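Local structure of Serine/threonine-protein acetyltransferase HopZ1a (Pseudomonas syringae pv. syringae, 5KLP) at residues T67-M72 and Y192-A197; H124-V129 and I198-N203; S20-Q25 and V297-A302. The protein transfers acetyl groups from acetyl-CoA to serine, threonine and lysine residues of proteins, needs inositol hexakisphosphate as cofactor, and impairs host microtubules and immunity. The protein carries 10 engineered substitutions. All coordinates share one frame; numbering follows the deposited sequence.

Contact 1 of 3, residues T67-M72 and Y192-A197; sequences THLDAM and YSLNYA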
loop_
_atom_site.group_PDB
_atom_site.type_symbol
_atom_site.label_atom_id
_atom_site.label_comp_id
_atom_site.label_asym_id
_atom_site.label_seq_id
_atom_site.Cartn_x
_atom_site.Cartn_y
_atom_site.Cartn_z
ATOM N N THR A 67 -12.561 -4.859 -7.830
ATOM C CA THR A 67 -13.707 -5.759 -7.939
ATOM C C THR A 67 -13.497 -7.060 -7.171
ATOM O O THR A 67 -14.424 -7.598 -6.566
ATOM C CB THR A 67 -13.995 -6.088 -9.426
ATOM O OG1 THR A 67 -14.386 -4.887 -10.097
ATOM C CG2 THR A 67 -15.101 -7.120 -9.563
ATOM N N HIS A 68 -12.270 -7.560 -7.170
ATOM C CA HIS A 68 -12.028 -8.845 -6.545
ATOM C C HIS A 68 -11.330 -8.710 -5.199
ATOM O O HIS A 68 -10.962 -9.720 -4.588
ATOM C CB HIS A 68 -11.213 -9.722 -7.488
ATOM C CG HIS A 68 -11.920 -10.001 -8.777
ATOM N ND1 HIS A 68 -13.030 -10.811 -8.848
ATOM C CD2 HIS A 68 -11.712 -9.536 -10.032
ATOM C CE1 HIS A 68 -13.460 -10.860 -10.096
ATOM N NE2 HIS A 68 -12.675 -10.100 -10.836
ATOM N N LEU A 69 -11.180 -7.472 -4.724
ATOM C CA LEU A 69 -10.443 -7.230 -3.481
ATOM C C LEU A 69 -11.087 -7.891 -2.263
ATOM O O LEU A 69 -10.385 -8.456 -1.411
ATOM C CB LEU A 69 -10.291 -5.726 -3.229
ATOM C CG LEU A 69 -9.513 -5.390 -1.952
ATOM C CD1 LEU A 69 -8.146 -6.041 -1.997
ATOM C CD2 LEU A 69 -9.396 -3.891 -1.760
ATOM N N ASP A 70 -12.411 -7.840 -2.170
ATOM C CA ASP A 70 -13.093 -8.453 -1.031
ATOM C C ASP A 70 -12.698 -9.926 -0.877
ATOM O O ASP A 70 -12.513 -10.410 0.239
ATOM C CB ASP A 70 -14.617 -8.345 -1.161
ATOM C CG ASP A 70 -15.121 -6.925 -0.981
ATOM O OD1 ASP A 70 -14.359 -6.068 -0.476
ATOM O OD2 ASP A 70 -16.293 -6.668 -1.327
ATOM N N ALA A 71 -12.555 -10.633 -1.993
ATOM C CA ALA A 71 -12.214 -12.054 -1.930
ATOM C C ALA A 71 -10.803 -12.248 -1.385
ATOM O O ALA A 71 -10.556 -13.133 -0.564
ATOM C CB ALA A 71 -12.353 -12.704 -3.293
HETATM N N MSE A 72 -9.875 -11.410 -1.824
HETATM C CA MSE A 72 -8.510 -11.528 -1.351
HETATM C C MSE A 72 -8.392 -11.082 0.101
HETATM O O MSE A 72 -7.646 -11.668 0.884
HETATM C CB MSE A 72 -7.568 -10.729 -2.249
HETATM C CG MSE A 72 -7.470 -11.287 -3.654
HETATM SE SE MSE A 72 -6.435 -10.111 -4.829
HETATM C CE MSE A 72 -7.835 -8.844 -5.304
ATOM N N TYR A 192 -0.646 -2.719 -4.275
ATOM C CA TYR A 192 0.295 -2.137 -3.304
ATOM C C TYR A 192 -0.387 -1.985 -1.950
ATOM O O TYR A 192 0.190 -2.290 -0.915
ATOM C CB TYR A 192 0.837 -0.774 -3.760
ATOM C CG TYR A 192 1.967 -0.878 -4.758
ATOM C CD1 TYR A 192 3.261 -1.163 -4.347
ATOM C CD2 TYR A 192 1.726 -0.727 -6.126
ATOM C CE1 TYR A 192 4.301 -1.276 -5.276
ATOM C CE2 TYR A 192 2.749 -0.835 -7.049
ATOM C CZ TYR A 192 4.032 -1.105 -6.619
ATOM O OH TYR A 192 5.044 -1.213 -7.548
ATOM N N SER A 193 -1.629 -1.514 -1.966
ATOM C CA SER A 193 -2.353 -1.296 -0.722
ATOM C C SER A 193 -2.602 -2.610 0.018
ATOM O O SER A 193 -2.491 -2.667 1.243
ATOM C CB SER A 193 -3.681 -0.571 -0.997
ATOM O OG SER A 193 -3.456 0.735 -1.518
ATOM N N LEU A 194 -2.971 -3.653 -0.726
ATOM C CA LEU A 194 -3.185 -4.972 -0.125
ATOM C C LEU A 194 -1.872 -5.501 0.438
ATOM O O LEU A 194 -1.813 -5.976 1.574
ATOM C CB LEU A 194 -3.781 -5.956 -1.150
ATOM C CG LEU A 194 -3.926 -7.407 -0.688
ATOM C CD1 LEU A 194 -4.800 -7.475 0.562
ATOM C CD2 LEU A 194 -4.504 -8.309 -1.796
ATOM N N ASN A 195 -0.810 -5.412 -0.352
ATOM C CA ASN A 195 0.492 -5.858 0.129
ATOM C C ASN A 195 0.904 -5.083 1.365
ATOM O O ASN A 195 1.434 -5.651 2.320
ATOM C CB ASN A 195 1.569 -5.708 -0.953
ATOM C CG ASN A 195 2.917 -6.256 -0.499
ATOM O OD1 ASN A 195 3.743 -5.527 0.029
ATOM N ND2 ASN A 195 3.123 -7.560 -0.685
ATOM N N TYR A 196 0.641 -3.783 1.347
ATOM C CA TYR A 196 1.011 -2.913 2.450
ATOM C C TYR A 196 0.272 -3.264 3.739
ATOM O O TYR A 196 0.841 -3.180 4.836
ATOM C CB TYR A 196 0.752 -1.455 2.067
ATOM C CG TYR A 196 1.894 -0.826 1.281
ATOM C CD1 TYR A 196 2.921 -1.612 0.736
ATOM C CD2 TYR A 196 1.969 0.556 1.118
ATOM C CE1 TYR A 196 3.970 -1.040 0.035
ATOM C CE2 TYR A 196 3.021 1.145 0.423
ATOM C CZ TYR A 196 4.020 0.344 -0.111
ATOM O OH TYR A 196 5.059 0.945 -0.790
ATOM N N ALA A 197 -0.992 -3.655 3.611
ATOM C CA ALA A 197 -1.777 -4.080 4.774
ATOM C C ALA A 197 -1.130 -5.295 5.418
ATOM O O ALA A 197 -0.954 -5.346 6.636
ATOM C CB ALA A 197 -3.228 -4.400 4.372
#
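Leu194 of helix 189-202 reaches between Leu69 and Met72 of helix 61-79. The two leucines give the nearest backbone approach, with their CA atoms 8.3 Å apart. Contact therefore depends on side chains, and these are apolar. Leu194 points its CB toward helix 61-79. Its CG stands anti to the backbone N (chi1 174°), which sends CG toward the neighbouring helix and brings CD2 against it. Leu194 CB and CD1 each stay 4.5 Å from Leu69 CD1. CD2 makes the closest approaches and is shared by both partners. It meets Met72 CB at 3.9 Å and the selenium, Met72 SE, at 4.0 Å. It also reaches Leu69 CD1 at 4.3 Å.

Met72 is modelled as selenomethionine. Its side chain passes across that of Leu194 at about a right angle. The bend at chi3 (-83°) turns CE back along its own helix, and CE comes to lie 4.3 Å from Leu69 CD1. Met72 and Leu69 are three residues apart, so they form one continuous apolar surface on the same side of the helix. All three side chains are buried. Ile109 of strand 105-110 covers both leucines. Glu332 of helix 324-340 touches Met72 and Leu194.

Polar work is left to a neighbour on the same helix. Asn195 turns away from helix 61-79, and its ND2 donates a hydrogen bond to O23 of inositol hexakisphosphate. The contact thus sits just behind the cofactor pocket. It joins two helices of the YopJ acetyltransferase fold, which belongs to the papain-like clan CA. Its helix 189-202 is the one that begins at the active-site cysteine, Cys189, as in the cysteine proteases of that clan.

Contact 2 of 3, residues H124-V129 and I198-N203; sequences HVMADV and IKAHKN. With IHP (inositol hexakisphosphate), chain D.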
loop_
_atom_site.group_PDB
_atom_site.type_symbol
_atom_site.label_atom_id
_atom_site.label_comp_id
_atom_site.label_asym_id
_atom_site.label_seq_id
_atom_site.Cartn_x
_atom_site.Cartn_y
_atom_site.Cartn_z
ATOM N N HIS A 124 -6.108 3.840 -4.739
ATOM C CA HIS A 124 -6.247 3.315 -3.385
ATOM C C HIS A 124 -5.068 3.571 -2.456
ATOM O O HIS A 124 -3.918 3.652 -2.886
ATOM C CB HIS A 124 -6.500 1.813 -3.462
ATOM C CG HIS A 124 -7.825 1.461 -4.058
ATOM N ND1 HIS A 124 -8.126 1.678 -5.386
ATOM C CD2 HIS A 124 -8.941 0.937 -3.499
ATOM C CE1 HIS A 124 -9.365 1.283 -5.624
ATOM N NE2 HIS A 124 -9.883 0.835 -4.495
ATOM N N VAL A 125 -5.368 3.676 -1.170
ATOM C CA VAL A 125 -4.335 3.699 -0.146
ATOM C C VAL A 125 -4.722 2.717 0.939
ATOM O O VAL A 125 -5.827 2.170 0.926
ATOM C CB VAL A 125 -4.148 5.101 0.461
ATOM C CG1 VAL A 125 -3.708 6.086 -0.628
ATOM C CG2 VAL A 125 -5.442 5.551 1.138
HETATM N N MSE A 126 -3.800 2.486 1.864
HETATM C CA MSE A 126 -4.017 1.602 2.997
HETATM C C MSE A 126 -3.941 2.415 4.270
HETATM O O MSE A 126 -2.992 3.187 4.453
HETATM C CB MSE A 126 -2.974 0.483 3.018
HETATM C CG MSE A 126 -3.284 -0.662 3.974
HETATM SE SE MSE A 126 -2.726 -0.331 5.809
HETATM C CE MSE A 126 -0.786 -0.146 5.499
ATOM N N ALA A 127 -4.925 2.250 5.155
ATOM C CA ALA A 127 -4.835 2.893 6.462
ATOM C C ALA A 127 -4.695 1.852 7.556
ATOM O O ALA A 127 -5.468 0.892 7.619
ATOM C CB ALA A 127 -6.048 3.784 6.729
ATOM N N ASP A 128 -3.688 2.058 8.400
ATOM C CA ASP A 128 -3.424 1.227 9.566
ATOM C C ASP A 128 -3.881 1.987 10.819
ATOM O O ASP A 128 -3.417 3.093 11.077
ATOM C CB ASP A 128 -1.930 0.887 9.634
ATOM C CG ASP A 128 -1.591 -0.055 10.780
ATOM O OD1 ASP A 128 -1.437 0.410 11.926
ATOM O OD2 ASP A 128 -1.470 -1.269 10.534
ATOM N N VAL A 129 -4.800 1.402 11.583
ATOM C CA VAL A 129 -5.515 2.142 12.615
ATOM C C VAL A 129 -5.323 1.536 14.003
ATOM O O VAL A 129 -5.230 0.322 14.139
ATOM C CB VAL A 129 -7.045 2.195 12.289
ATOM C CG1 VAL A 129 -7.843 2.899 13.403
ATOM C CG2 VAL A 129 -7.285 2.864 10.936
ATOM N N ILE A 198 -0.779 -6.277 4.594
ATOM C CA ILE A 198 -0.099 -7.480 5.090
ATOM C C ILE A 198 1.237 -7.119 5.755
ATOM O O ILE A 198 1.577 -7.661 6.816
ATOM C CB ILE A 198 0.156 -8.502 3.962
ATOM C CG1 ILE A 198 -1.172 -8.925 3.322
ATOM C CG2 ILE A 198 0.906 -9.729 4.516
ATOM C CD1 ILE A 198 -1.016 -9.782 2.076
ATOM N N LYS A 199 2.005 -6.222 5.127
ATOM C CA LYS A 199 3.304 -5.835 5.703
ATOM C C LYS A 199 3.135 -5.066 7.008
ATOM O O LYS A 199 3.950 -5.188 7.922
ATOM C CB LYS A 199 4.120 -4.993 4.711
ATOM C CG LYS A 199 4.497 -5.726 3.421
ATOM C CD LYS A 199 5.120 -7.092 3.719
ATOM C CE LYS A 199 5.638 -7.753 2.458
ATOM N NZ LYS A 199 6.146 -9.118 2.743
ATOM N N ALA A 200 2.070 -4.280 7.096
ATOM C CA ALA A 200 1.788 -3.508 8.304
ATOM C C ALA A 200 1.483 -4.451 9.455
ATOM O O ALA A 200 1.850 -4.201 10.593
ATOM C CB ALA A 200 0.631 -2.579 8.076
ATOM N N HIS A 201 0.784 -5.535 9.134
ATOM C CA HIS A 201 0.493 -6.577 10.101
ATOM C C HIS A 201 1.770 -7.290 10.508
ATOM O O HIS A 201 2.022 -7.478 11.692
ATOM C CB HIS A 201 -0.515 -7.584 9.524
ATOM C CG HIS A 201 -0.898 -8.669 10.486
ATOM N ND1 HIS A 201 -0.911 -8.481 11.852
ATOM C CD2 HIS A 201 -1.269 -9.955 10.281
ATOM C CE1 HIS A 201 -1.286 -9.600 12.447
ATOM N NE2 HIS A 201 -1.507 -10.511 11.517
ATOM N N LYS A 202 2.581 -7.682 9.527
ATOM C CA LYS A 202 3.821 -8.387 9.840
ATOM C C LYS A 202 4.766 -7.528 10.676
ATOM O O LYS A 202 5.524 -8.043 11.491
ATOM C CB LYS A 202 4.554 -8.839 8.576
ATOM C CG LYS A 202 3.946 -10.020 7.857
ATOM C CD LYS A 202 4.875 -10.496 6.739
ATOM C CE LYS A 202 4.468 -11.876 6.213
ATOM N NZ LYS A 202 3.749 -11.872 4.931
ATOM N N ASN A 203 4.685 -6.217 10.496
ATOM C CA ASN A 203 5.536 -5.296 11.241
ATOM C C ASN A 203 4.721 -4.506 12.259
ATOM O O ASN A 203 4.967 -3.327 12.484
ATOM C CB ASN A 203 6.252 -4.355 10.269
ATOM C CG ASN A 203 7.185 -5.105 9.318
ATOM O OD1 ASN A 203 8.331 -5.391 9.658
ATOM N ND2 ASN A 203 6.690 -5.440 8.132
HETATM C C1 IHP D . 4.959 -15.081 1.143
HETATM C C2 IHP D . 4.932 -13.598 0.554
HETATM C C3 IHP D . 5.849 -13.139 -0.644
HETATM C C4 IHP D . 6.881 -14.257 -1.136
HETATM C C5 IHP D . 7.222 -15.388 -0.183
HETATM C C6 IHP D . 5.880 -15.979 0.225
HETATM O O11 IHP D . 5.269 -15.116 2.413
HETATM P P1 IHP D . 4.420 -15.724 3.746
HETATM O O21 IHP D . 4.608 -14.799 4.947
HETATM O O31 IHP D . 4.960 -17.109 4.117
HETATM O O41 IHP D . 2.924 -15.878 3.530
HETATM O O12 IHP D . 4.904 -12.630 1.532
HETATM P P2 IHP D . 3.527 -11.666 1.617
HETATM O O22 IHP D . 2.289 -12.551 1.875
HETATM O O32 IHP D . 3.580 -10.575 2.692
HETATM O O42 IHP D . 3.290 -11.024 0.229
HETATM O O13 IHP D . 6.457 -12.096 -0.237
HETATM P P3 IHP D . 6.530 -10.476 -0.697
HETATM O O23 IHP D . 5.239 -9.658 -0.693
HETATM O O33 IHP D . 7.382 -10.075 0.506
HETATM O O43 IHP D . 7.271 -10.232 -2.008
HETATM O O14 IHP D . 8.011 -13.717 -1.613
HETATM P P4 IHP D . 8.282 -13.484 -3.195
HETATM O O24 IHP D . 7.557 -12.241 -3.714
HETATM O O34 IHP D . 9.787 -13.373 -3.513
HETATM O O44 IHP D . 7.759 -14.679 -4.014
HETATM O O15 IHP D . 8.083 -15.100 0.806
HETATM P P5 IHP D . 9.657 -15.751 0.901
HETATM O O25 IHP D . 10.048 -16.421 -0.421
HETATM O O35 IHP D . 10.699 -14.634 1.184
HETATM O O45 IHP D . 9.788 -16.805 2.005
HETATM O O16 IHP D . 6.045 -17.185 0.765
HETATM P P6 IHP D . 5.010 -18.439 0.590
HETATM O O26 IHP D . 4.416 -18.444 -0.817
HETATM O O36 IHP D . 5.715 -19.786 0.835
HETATM O O46 IHP D . 3.864 -18.343 1.603
HETATM O O HOH W 1 0.284 -2.538 11.996
#
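Asp128 OD2 is held by a salt bridge to Arg107 NE and by a water at 2.6 Å, and it also rests against the methyl group of Ala200. The contact joins strand 125-130 of the mixed sheet to the end of helix 189-202, within the papain-like fold of the YopJ family. The water spends both protons on the bridge. One goes to Asp128 OD2 and the other to Ala200 O, 2.7 Å away. The buried carboxylate is thereby tied to the last turn of the helix. Its other oxygen, OD1, pairs with Arg130 and His211. These partners would probably keep the group ionised.

Ala200 CB is the point of direct touch. It lies 3.5 Å from Asp128 OD2 and 3.8 Å from Met126 CE. Met126 is bent at chi2 (-84°) and again at chi3, which folds its CE against the helix.

The opposite flank of the helix serves the cofactor. Lys199 NZ bonds to O33 and O32 of inositol hexakisphosphate, which belong to two different phosphates. Lys202 NZ bonds to the same O32 at 2.6 Å and makes a weak bond to O21. At the helix end, Asn203 N and Asn203 ND2 reach Lys199 O from opposite faces of its carbonyl plane, with ND2 at 2.8 Å.

Contact 3 of 3, residues S20-Q25 and V297-A302; sequences SMRLQQ and VQRNQA. With IHP (inositol hexakisphosphate), chain D.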
loop_
_atom_site.group_PDB
_atom_site.type_symbol
_atom_site.label_atom_id
_atom_site.label_comp_id
_atom_site.label_asym_id
_atom_site.label_seq_id
_atom_site.Cartn_x
_atom_site.Cartn_y
_atom_site.Cartn_z
ATOM N N SER A 20 11.426 -13.076 -17.138
ATOM C CA SER A 20 11.843 -13.080 -15.747
ATOM C C SER A 20 11.498 -14.452 -15.160
ATOM O O SER A 20 10.318 -14.792 -15.033
ATOM C CB SER A 20 11.157 -11.935 -14.981
ATOM O OG SER A 20 11.019 -12.219 -13.599
HETATM N N MSE A 21 12.503 -15.247 -14.811
HETATM C CA MSE A 21 12.238 -16.599 -14.330
HETATM C C MSE A 21 11.416 -16.601 -13.034
HETATM O O MSE A 21 10.539 -17.447 -12.862
HETATM C CB MSE A 21 13.550 -17.363 -14.130
HETATM C CG MSE A 21 13.377 -18.845 -13.841
HETATM SE SE MSE A 21 12.533 -19.869 -15.302
HETATM C CE MSE A 21 10.951 -20.513 -14.349
ATOM N N ARG A 22 11.688 -15.659 -12.129
ATOM C CA ARG A 22 10.914 -15.568 -10.887
ATOM C C ARG A 22 9.435 -15.327 -11.157
ATOM O O ARG A 22 8.564 -15.922 -10.511
ATOM C CB ARG A 22 11.448 -14.466 -9.979
ATOM C CG ARG A 22 12.793 -14.771 -9.343
ATOM C CD ARG A 22 12.592 -15.652 -8.114
ATOM N NE ARG A 22 12.188 -14.865 -6.949
ATOM C CZ ARG A 22 12.963 -14.003 -6.294
ATOM N NH1 ARG A 22 14.214 -13.791 -6.679
ATOM N NH2 ARG A 22 12.474 -13.344 -5.249
ATOM N N LEU A 23 9.163 -14.462 -12.125
ATOM C CA LEU A 23 7.793 -14.148 -12.497
ATOM C C LEU A 23 7.137 -15.332 -13.197
ATOM O O LEU A 23 5.991 -15.662 -12.911
ATOM C CB LEU A 23 7.763 -12.925 -13.410
ATOM C CG LEU A 23 6.442 -12.189 -13.631
ATOM C CD1 LEU A 23 5.748 -11.839 -12.320
ATOM C CD2 LEU A 23 6.720 -10.933 -14.444
ATOM N N GLN A 24 7.886 -15.989 -14.078
ATOM C CA GLN A 24 7.388 -17.148 -14.809
ATOM C C GLN A 24 6.992 -18.274 -13.859
ATOM O O GLN A 24 6.033 -19.006 -14.112
ATOM C CB GLN A 24 8.433 -17.636 -15.825
ATOM C CG GLN A 24 7.977 -18.794 -16.704
ATOM C CD GLN A 24 6.755 -18.461 -17.547
ATOM O OE1 GLN A 24 5.687 -19.040 -17.369
ATOM N NE2 GLN A 24 6.912 -17.540 -18.474
ATOM N N GLN A 25 7.730 -18.416 -12.766
ATOM C CA GLN A 25 7.418 -19.451 -11.792
ATOM C C GLN A 25 6.084 -19.114 -11.118
ATOM O O GLN A 25 5.264 -19.995 -10.836
ATOM C CB GLN A 25 8.541 -19.558 -10.767
ATOM C CG GLN A 25 8.502 -20.736 -9.814
ATOM C CD GLN A 25 8.476 -22.096 -10.525
ATOM O OE1 GLN A 25 9.129 -22.280 -11.548
ATOM N NE2 GLN A 25 7.836 -23.081 -9.902
ATOM N N VAL A 297 17.984 -4.398 -4.588
ATOM C CA VAL A 297 18.385 -4.290 -5.986
ATOM C C VAL A 297 18.342 -5.653 -6.698
ATOM O O VAL A 297 17.889 -5.754 -7.836
ATOM C CB VAL A 297 19.779 -3.663 -6.114
ATOM C CG1 VAL A 297 20.331 -3.888 -7.504
ATOM C CG2 VAL A 297 19.694 -2.157 -5.800
ATOM N N GLN A 298 18.781 -6.704 -6.019
ATOM C CA GLN A 298 18.774 -8.032 -6.620
ATOM C C GLN A 298 17.349 -8.480 -6.900
ATOM O O GLN A 298 17.072 -9.090 -7.933
ATOM C CB GLN A 298 19.476 -9.041 -5.714
ATOM C CG GLN A 298 20.989 -8.818 -5.618
ATOM C CD GLN A 298 21.613 -9.626 -4.509
ATOM O OE1 GLN A 298 20.993 -9.857 -3.470
ATOM N NE2 GLN A 298 22.838 -10.083 -4.727
ATOM N N ARG A 299 16.442 -8.166 -5.982
ATOM C CA ARG A 299 15.049 -8.520 -6.179
ATOM C C ARG A 299 14.485 -7.802 -7.393
ATOM O O ARG A 299 13.868 -8.431 -8.267
ATOM C CB ARG A 299 14.207 -8.195 -4.941
ATOM C CG ARG A 299 12.758 -8.539 -5.180
ATOM C CD ARG A 299 11.821 -8.213 -4.030
ATOM N NE ARG A 299 10.478 -8.566 -4.474
ATOM C CZ ARG A 299 9.940 -9.777 -4.357
ATOM N NH1 ARG A 299 10.604 -10.762 -3.765
ATOM N NH2 ARG A 299 8.718 -9.998 -4.829
ATOM N N ASN A 300 14.735 -6.496 -7.463
ATOM C CA ASN A 300 14.252 -5.684 -8.567
ATOM C C ASN A 300 14.717 -6.243 -9.902
ATOM O O ASN A 300 13.926 -6.363 -10.844
ATOM C CB ASN A 300 14.723 -4.233 -8.418
ATOM C CG ASN A 300 14.059 -3.301 -9.419
ATOM O OD1 ASN A 300 14.412 -3.289 -10.600
ATOM N ND2 ASN A 300 13.088 -2.517 -8.954
ATOM N N GLN A 301 15.992 -6.612 -9.977
ATOM C CA GLN A 301 16.531 -7.194 -11.204
ATOM C C GLN A 301 15.943 -8.568 -11.521
ATOM O O GLN A 301 15.782 -8.920 -12.688
ATOM C CB GLN A 301 18.055 -7.288 -11.139
ATOM C CG GLN A 301 18.735 -5.930 -11.329
ATOM C CD GLN A 301 18.732 -5.455 -12.778
ATOM O OE1 GLN A 301 18.117 -6.070 -13.654
ATOM N NE2 GLN A 301 19.411 -4.342 -13.032
ATOM N N ALA A 302 15.621 -9.344 -10.495
ATOM C CA ALA A 302 15.060 -10.671 -10.723
ATOM C C ALA A 302 13.677 -10.570 -11.369
ATOM O O ALA A 302 13.246 -11.476 -12.088
ATOM C CB ALA A 302 14.991 -11.461 -9.420
HETATM C C1 IHP D . 4.959 -15.081 1.143
HETATM C C2 IHP D . 4.932 -13.598 0.554
HETATM C C3 IHP D . 5.849 -13.139 -0.644
HETATM C C4 IHP D . 6.881 -14.257 -1.136
HETATM C C5 IHP D . 7.222 -15.388 -0.183
HETATM C C6 IHP D . 5.880 -15.979 0.225
HETATM O O11 IHP D . 5.269 -15.116 2.413
HETATM P P1 IHP D . 4.420 -15.724 3.746
HETATM O O21 IHP D . 4.608 -14.799 4.947
HETATM O O31 IHP D . 4.960 -17.109 4.117
HETATM O O41 IHP D . 2.924 -15.878 3.530
HETATM O O12 IHP D . 4.904 -12.630 1.532
HETATM P P2 IHP D . 3.527 -11.666 1.617
HETATM O O22 IHP D . 2.289 -12.551 1.875
HETATM O O32 IHP D . 3.580 -10.575 2.692
HETATM O O42 IHP D . 3.290 -11.024 0.229
HETATM O O13 IHP D . 6.457 -12.096 -0.237
HETATM P P3 IHP D . 6.530 -10.476 -0.697
HETATM O O23 IHP D . 5.239 -9.658 -0.693
HETATM O O33 IHP D . 7.382 -10.075 0.506
HETATM O O43 IHP D . 7.271 -10.232 -2.008
HETATM O O14 IHP D . 8.011 -13.717 -1.613
HETATM P P4 IHP D . 8.282 -13.484 -3.195
HETATM O O24 IHP D . 7.557 -12.241 -3.714
HETATM O O34 IHP D . 9.787 -13.373 -3.513
HETATM O O44 IHP D . 7.759 -14.679 -4.014
HETATM O O15 IHP D . 8.083 -15.100 0.806
HETATM P P5 IHP D . 9.657 -15.751 0.901
HETATM O O25 IHP D . 10.048 -16.421 -0.421
HETATM O O35 IHP D . 10.699 -14.634 1.184
HETATM O O45 IHP D . 9.788 -16.805 2.005
HETATM O O16 IHP D . 6.045 -17.185 0.765
HETATM P P6 IHP D . 5.010 -18.439 0.590
HETATM O O26 IHP D . 4.416 -18.444 -0.817
HETATM O O36 IHP D . 5.715 -19.786 0.835
HETATM O O46 IHP D . 3.864 -18.343 1.603
HETATM O O HOH W 2 13.967 -13.961 -12.263
#
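Arg22 packs against the methyl group of Ala302. Its CG is 4.0 Å from Ala302 CB, and its NH1 returns to within 3.7 Å of that same Ala302 CB. Here the N-terminus of helix 21-36, with Ser20 as its N-cap, meets the C-terminal end of helix 296-302. Arg22 is bent at chi2 (-82°) and at chi3, and this bent shape brings both CG and NH1 to the same methyl. Its end then faces the cofactor.

Ser20 OG has two jobs. It accepts from Leu23 N at 3.3 Å, the capping bond. It donates to Ala302 O at 2.8 Å, in the carbonyl plane and on a lone pair. A water also donates to Ala302 O, at 2.6 Å, and accepts from Arg22 N. One carbonyl at the end of helix 296-302 is therefore linked twice to the first turn of helix 21-36.

The two arginines converge on one phosphate of inositol hexakisphosphate. Arg299 is extended from CG to NE, which lets it span the gap from its helix. Its guanidinium stands 77° from that of Arg22, and the two side chains cross at about a right angle. The phosphate they share probably offsets their like charges. Arg22 NH1 also has a salt bridge to Glu294, and Arg299 NH2 is bonded to Ser324 OG as well. The cofactor thus bridges the N-terminal helix and helix 296-302, consistent with its allosteric part in the enzyme.

Arg22 NH2 reaches O34 of the cofactor at 3.2 Å, with this oxygen in the plane of its guanidinium. Arg299 NH1 bonds to the same O34 at 2.7 Å in a nearly straight line (168°), while Arg299 NH2 takes O24 of that phosphate at 2.8 Å.

In the fold
Contacts 1 and 2 both use helix 189-202. Their centres are about 11 Å apart and they touch, with Ser193 OG 3.3 Å from His124 O. Contact 1 brings helix 61-79 to this helix, and contact 2 brings the central sheet. The Met126 side chain of contact 2 is about 9 Å from that of the active-site residue Glu143. Contact 3 stands apart, its centre about 22 Å from that of contact 1 and about 24 Å from that of contact 2. Inositol hexakisphosphate joins contacts 2 and 3. Residues 198-203 bind it from one side of the pocket, and Arg22 and Arg299 of contact 3 grip another of its phosphates.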